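Local coordinates for protein neuraminidase (PDB 4GDI) that forms a tetrameric neuraminidase-like beta-propeller on a bat influenza A virus, with a diverged putative active site and only a presumed sialidase activity, at residues A[101-115]-A[147-161]. Numbering follows the deposited sequence.
Sequences SSSACFDGLKWTVLV and LPNSECICIEGSCFV
Cys105 and Cys152 are joined, SG to SG, by a disulfide with a chi3 of -96°. Each sulfur lies between its own backbone N and carbonyl carbon (chi1 46° and 38°), which turns the two toward each other. A second disulfide, Cys154-Cys159, packs beside the first: Cys154 SG is 3.5 Å from Cys105 SG, and both its sulfurs touch Asp107 CB. Farther along, Leu114 crosses Leu147 at about a right angle, CB to CD1 3.6 Å, and meets Val161 tip to tip, CD2 to CG1 3.9 Å. This is where the inner hairpins of two successive four-stranded blades of the neuraminidase beta-propeller pack side by side, strands 101-106 and 153-155 running in the same general direction. Asn149 grips the backbone of Ser102 twice: side-chain OD1 accepts from Ser102 N (3.0 Å), and backbone N donates to Ser102 O (2.9 Å). Ser103 OG donates to Ser150 O in the carbonyl plane (2.8 Å); Cys152 N reaches Ala104 O from above its carbonyl plane (3.0 Å). Ser101 OG accepts from Leu147 N. At the turn end, two waters connect Asp107 with Gly157, one through Asp107 O, the other through OD2, which also bonds Tyr129; OD1 receives Leu109 N and Lys110 N from opposite faces.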
loop_
_atom_site.group_PDB
_atom_site.type_symbol
_atom_site.label_atom_id
_atom_site.label_comp_id
_atom_site.label_asym_id
_atom_site.label_seq_id
_atom_site.Cartn_x
_atom_site.Cartn_y
_atom_site.Cartn_z
ATOM N N SER A 101 14.303 0.781 23.953
ATOM C CA SER A 101 13.180 1.567 24.419
ATOM C C SER A 101 13.064 2.805 23.540
ATOM O O SER A 101 13.998 3.164 22.814
ATOM C CB SER A 101 13.333 1.948 25.890
ATOM O OG SER A 101 14.445 2.808 26.131
ATOM N N SER A 102 11.919 3.463 23.599
ATOM C CA SER A 102 11.685 4.576 22.681
ATOM C C SER A 102 10.641 5.578 23.139
ATOM O O SER A 102 9.918 5.370 24.107
ATOM C CB SER A 102 11.275 4.034 21.311
ATOM O OG SER A 102 9.902 3.706 21.295
ATOM N N SER A 103 10.588 6.683 22.411
ATOM C CA SER A 103 9.502 7.628 22.532
ATOM C C SER A 103 9.395 8.338 21.197
ATOM O O SER A 103 10.394 8.506 20.500
ATOM C CB SER A 103 9.785 8.636 23.639
ATOM O OG SER A 103 8.675 9.501 23.825
ATOM N N ALA A 104 8.192 8.748 20.833
ATOM C CA ALA A 104 7.990 9.439 19.580
ATOM C C ALA A 104 6.857 10.444 19.704
ATOM O O ALA A 104 5.947 10.292 20.510
ATOM C CB ALA A 104 7.677 8.431 18.461
ATOM N N CYS A 105 6.922 11.493 18.905
ATOM C CA CYS A 105 5.877 12.499 18.941
ATOM C C CYS A 105 6.007 13.385 17.708
ATOM O O CYS A 105 7.128 13.705 17.285
ATOM C CB CYS A 105 5.946 13.338 20.234
ATOM S SG CYS A 105 7.606 13.951 20.736
ATOM N N PHE A 106 4.850 13.761 17.159
ATOM C CA PHE A 106 4.746 14.618 15.976
ATOM C C PHE A 106 4.480 16.051 16.403
ATOM O O PHE A 106 3.546 16.315 17.162
ATOM C CB PHE A 106 3.594 14.120 15.098
ATOM C CG PHE A 106 3.578 14.709 13.714
ATOM C CD1 PHE A 106 4.481 14.274 12.754
ATOM C CD2 PHE A 106 2.643 15.679 13.370
ATOM C CE1 PHE A 106 4.460 14.804 11.465
ATOM C CE2 PHE A 106 2.618 16.226 12.086
ATOM C CZ PHE A 106 3.533 15.790 11.134
ATOM N N ASP A 107 5.279 16.992 15.909
ATOM C CA ASP A 107 5.170 18.374 16.372
ATOM C C ASP A 107 4.304 19.266 15.481
ATOM O O ASP A 107 4.164 20.465 15.749
ATOM C CB ASP A 107 6.555 19.004 16.559
ATOM C CG ASP A 107 7.309 19.223 15.241
ATOM O OD1 ASP A 107 6.743 18.992 14.148
ATOM O OD2 ASP A 107 8.486 19.646 15.315
ATOM N N GLY A 108 3.720 18.679 14.441
ATOM C CA GLY A 108 2.928 19.428 13.479
ATOM C C GLY A 108 3.607 19.451 12.119
ATOM O O GLY A 108 2.941 19.481 11.091
ATOM N N LEU A 109 4.938 19.423 12.124
ATOM C CA LEU A 109 5.729 19.343 10.899
ATOM C C LEU A 109 6.389 17.993 10.685
ATOM O O LEU A 109 6.291 17.404 9.601
ATOM C CB LEU A 109 6.822 20.412 10.915
ATOM C CG LEU A 109 6.368 21.801 10.456
ATOM C CD1 LEU A 109 5.011 22.149 11.051
ATOM C CD2 LEU A 109 7.402 22.838 10.830
ATOM N N LYS A 110 7.085 17.510 11.710
ATOM C CA LYS A 110 7.845 16.283 11.579
ATOM C C LYS A 110 7.759 15.394 12.832
ATOM O O LYS A 110 7.410 15.859 13.906
ATOM C CB LYS A 110 9.304 16.613 11.297
ATOM C CG LYS A 110 9.534 17.395 10.017
ATOM C CD LYS A 110 9.325 16.537 8.787
ATOM C CE LYS A 110 9.748 17.273 7.520
ATOM N NZ LYS A 110 9.674 16.397 6.316
ATOM N N TRP A 111 8.079 14.112 12.668
ATOM C CA TRP A 111 8.233 13.208 13.796
ATOM C C TRP A 111 9.583 13.384 14.460
ATOM O O TRP A 111 10.613 13.376 13.787
ATOM C CB TRP A 111 8.133 11.752 13.343
ATOM C CG TRP A 111 6.747 11.320 13.035
ATOM C CD1 TRP A 111 6.180 11.227 11.802
ATOM C CD2 TRP A 111 5.742 10.914 13.975
ATOM N NE1 TRP A 111 4.883 10.793 11.912
ATOM C CE2 TRP A 111 4.590 10.585 13.232
ATOM C CE3 TRP A 111 5.707 10.793 15.371
ATOM C CZ2 TRP A 111 3.406 10.146 13.835
ATOM C CZ3 TRP A 111 4.532 10.366 15.975
ATOM C CH2 TRP A 111 3.390 10.054 15.204
ATOM N N THR A 112 9.561 13.558 15.777
ATOM C CA THR A 112 10.737 13.361 16.612
ATOM C C THR A 112 10.657 11.948 17.201
ATOM O O THR A 112 9.639 11.563 17.783
ATOM C CB THR A 112 10.789 14.365 17.769
ATOM O OG1 THR A 112 10.786 15.704 17.255
ATOM C CG2 THR A 112 12.026 14.153 18.606
ATOM N N VAL A 113 11.727 11.186 17.034
ATOM C CA VAL A 113 11.801 9.819 17.531
ATOM C C VAL A 113 13.066 9.681 18.356
ATOM O O VAL A 113 14.127 10.098 17.918
ATOM C CB VAL A 113 11.868 8.798 16.366
ATOM C CG1 VAL A 113 12.073 7.383 16.903
ATOM C CG2 VAL A 113 10.615 8.884 15.486
ATOM N N LEU A 114 12.944 9.117 19.550
ATOM C CA LEU A 114 14.096 8.804 20.380
ATOM C C LEU A 114 14.176 7.300 20.628
ATOM O O LEU A 114 13.157 6.633 20.875
ATOM C CB LEU A 114 14.009 9.526 21.729
ATOM C CG LEU A 114 13.945 11.064 21.756
ATOM C CD1 LEU A 114 12.496 11.568 21.697
ATOM C CD2 LEU A 114 14.636 11.561 23.011
ATOM N N VAL A 115 15.384 6.765 20.564
ATOM C CA VAL A 115 15.616 5.358 20.903
ATOM C C VAL A 115 16.836 5.220 21.796
ATOM O O VAL A 115 17.786 6.016 21.708
ATOM C CB VAL A 115 15.848 4.473 19.661
ATOM C CG1 VAL A 115 14.560 4.287 18.858
ATOM C CG2 VAL A 115 16.945 5.055 18.797
ATOM N N LEU A 147 14.073 5.194 27.875
ATOM C CA LEU A 147 12.950 5.974 27.366
ATOM C C LEU A 147 11.616 5.363 27.816
ATOM O O LEU A 147 11.529 4.159 28.042
ATOM C CB LEU A 147 13.049 6.063 25.848
ATOM C CG LEU A 147 14.213 6.967 25.424
ATOM C CD1 LEU A 147 14.698 6.736 23.974
ATOM C CD2 LEU A 147 13.790 8.416 25.602
ATOM N N PRO A 148 10.566 6.192 27.941
ATOM C CA PRO A 148 9.376 5.697 28.652
ATOM C C PRO A 148 8.398 4.807 27.874
ATOM O O PRO A 148 7.434 4.322 28.472
ATOM C CB PRO A 148 8.672 6.982 29.070
ATOM C CG PRO A 148 9.075 7.987 28.038
ATOM C CD PRO A 148 10.472 7.630 27.628
ATOM N N ASN A 149 8.632 4.583 26.586
ATOM C CA ASN A 149 7.731 3.769 25.778
ATOM C C ASN A 149 6.313 4.321 25.808
ATOM O O ASN A 149 5.337 3.608 26.001
ATOM C CB ASN A 149 7.790 2.303 26.217
ATOM C CG ASN A 149 9.207 1.785 26.260
ATOM O OD1 ASN A 149 9.947 1.880 25.271
ATOM N ND2 ASN A 149 9.618 1.296 27.415
ATOM N N SER A 150 6.232 5.627 25.615
ATOM C CA SER A 150 4.967 6.319 25.467
ATOM C C SER A 150 5.297 7.591 24.703
ATOM O O SER A 150 6.460 7.982 24.642
ATOM C CB SER A 150 4.398 6.670 26.835
ATOM O OG SER A 150 3.032 7.033 26.763
ATOM N N GLU A 151 4.301 8.246 24.130
ATOM C CA GLU A 151 4.602 9.377 23.265
ATOM C C GLU A 151 5.237 10.508 24.032
ATOM O O GLU A 151 4.894 10.764 25.191
ATOM C CB GLU A 151 3.364 9.887 22.509
ATOM C CG GLU A 151 2.336 10.653 23.318
ATOM C CD GLU A 151 1.241 11.268 22.415
ATOM O OE1 GLU A 151 1.392 11.200 21.175
ATOM O OE2 GLU A 151 0.239 11.809 22.930
ATOM N N CYS A 152 6.160 11.199 23.370
ATOM C CA CYS A 152 6.694 12.425 23.934
ATOM C C CYS A 152 5.679 13.553 23.687
ATOM O O CYS A 152 4.688 13.368 22.988
ATOM C CB CYS A 152 8.117 12.743 23.415
ATOM S SG CYS A 152 8.480 12.380 21.698
ATOM N N ILE A 153 5.906 14.701 24.299
ATOM C CA ILE A 153 4.914 15.756 24.320
ATOM C C ILE A 153 5.418 16.998 23.598
ATOM O O ILE A 153 6.426 17.590 24.006
ATOM C CB ILE A 153 4.570 16.146 25.777
ATOM C CG1 ILE A 153 3.954 14.963 26.521
ATOM C CG2 ILE A 153 3.605 17.299 25.804
ATOM C CD1 ILE A 153 2.738 14.360 25.806
ATOM N N CYS A 154 4.716 17.396 22.534
ATOM C CA CYS A 154 5.091 18.597 21.758
ATOM C C CYS A 154 4.126 19.760 21.988
ATOM O O CYS A 154 2.911 19.587 21.981
ATOM C CB CYS A 154 5.171 18.273 20.267
ATOM S SG CYS A 154 6.438 17.076 19.834
ATOM N N ILE A 155 4.691 20.939 22.231
ATOM C CA ILE A 155 3.934 22.169 22.395
ATOM C C ILE A 155 4.607 23.274 21.582
ATOM O O ILE A 155 5.737 23.654 21.878
ATOM C CB ILE A 155 3.920 22.651 23.859
ATOM C CG1 ILE A 155 3.423 21.564 24.794
ATOM C CG2 ILE A 155 3.020 23.876 24.018
ATOM C CD1 ILE A 155 3.511 21.977 26.234
ATOM N N GLU A 156 3.928 23.767 20.553
ATOM C CA GLU A 156 4.450 24.881 19.757
ATOM C C GLU A 156 5.881 24.644 19.290
ATOM O O GLU A 156 6.682 25.546 19.307
ATOM C CB GLU A 156 4.404 26.186 20.572
ATOM C CG GLU A 156 2.996 26.705 20.832
ATOM C CD GLU A 156 2.856 27.449 22.161
ATOM O OE1 GLU A 156 3.874 27.646 22.861
ATOM O OE2 GLU A 156 1.716 27.828 22.512
ATOM N N GLY A 157 6.205 23.425 18.884
ATOM C CA GLY A 157 7.519 23.149 18.341
ATOM C C GLY A 157 8.567 22.677 19.338
ATOM O O GLY A 157 9.621 22.199 18.930
ATOM N N SER A 158 8.311 22.841 20.633
ATOM C CA SER A 158 9.179 22.249 21.655
ATOM C C SER A 158 8.620 20.892 22.104
ATOM O O SER A 158 7.456 20.802 22.498
ATOM C CB SER A 158 9.285 23.169 22.880
ATOM O OG SER A 158 9.906 24.402 22.573
ATOM N N CYS A 159 9.444 19.852 22.067
ATOM C CA CYS A 159 9.014 18.515 22.488
ATOM C C CYS A 159 9.727 18.071 23.775
ATOM O O CYS A 159 10.939 18.227 23.916
ATOM C CB CYS A 159 9.265 17.509 21.361
ATOM S SG CYS A 159 8.342 17.890 19.822
ATOM N N PHE A 160 8.971 17.504 24.708
ATOM C CA PHE A 160 9.515 17.142 26.011
ATOM C C PHE A 160 9.416 15.637 26.236
ATOM O O PHE A 160 8.431 15.012 25.851
ATOM C CB PHE A 160 8.749 17.876 27.105
ATOM C CG PHE A 160 8.761 19.366 26.942
ATOM C CD1 PHE A 160 7.870 19.989 26.084
ATOM C CD2 PHE A 160 9.658 20.147 27.662
ATOM C CE1 PHE A 160 7.877 21.380 25.929
ATOM C CE2 PHE A 160 9.673 21.541 27.505
ATOM C CZ PHE A 160 8.783 22.147 26.634
ATOM N N VAL A 161 10.442 15.056 26.844
ATOM C CA VAL A 161 10.432 13.630 27.139
ATOM C C VAL A 161 11.182 13.384 28.437
ATOM O O VAL A 161 12.126 14.102 28.758
ATOM C CB VAL A 161 11.059 12.830 26.007
ATOM C CG1 VAL A 161 12.529 13.206 25.830
ATOM C CG2 VAL A 161 10.911 11.347 26.248
HETATM O O HOH W 1 9.258 1.549 22.713
HETATM O O HOH W 2 4.312 21.310 18.474
HETATM O O HOH W 3 10.478 20.202 17.441
#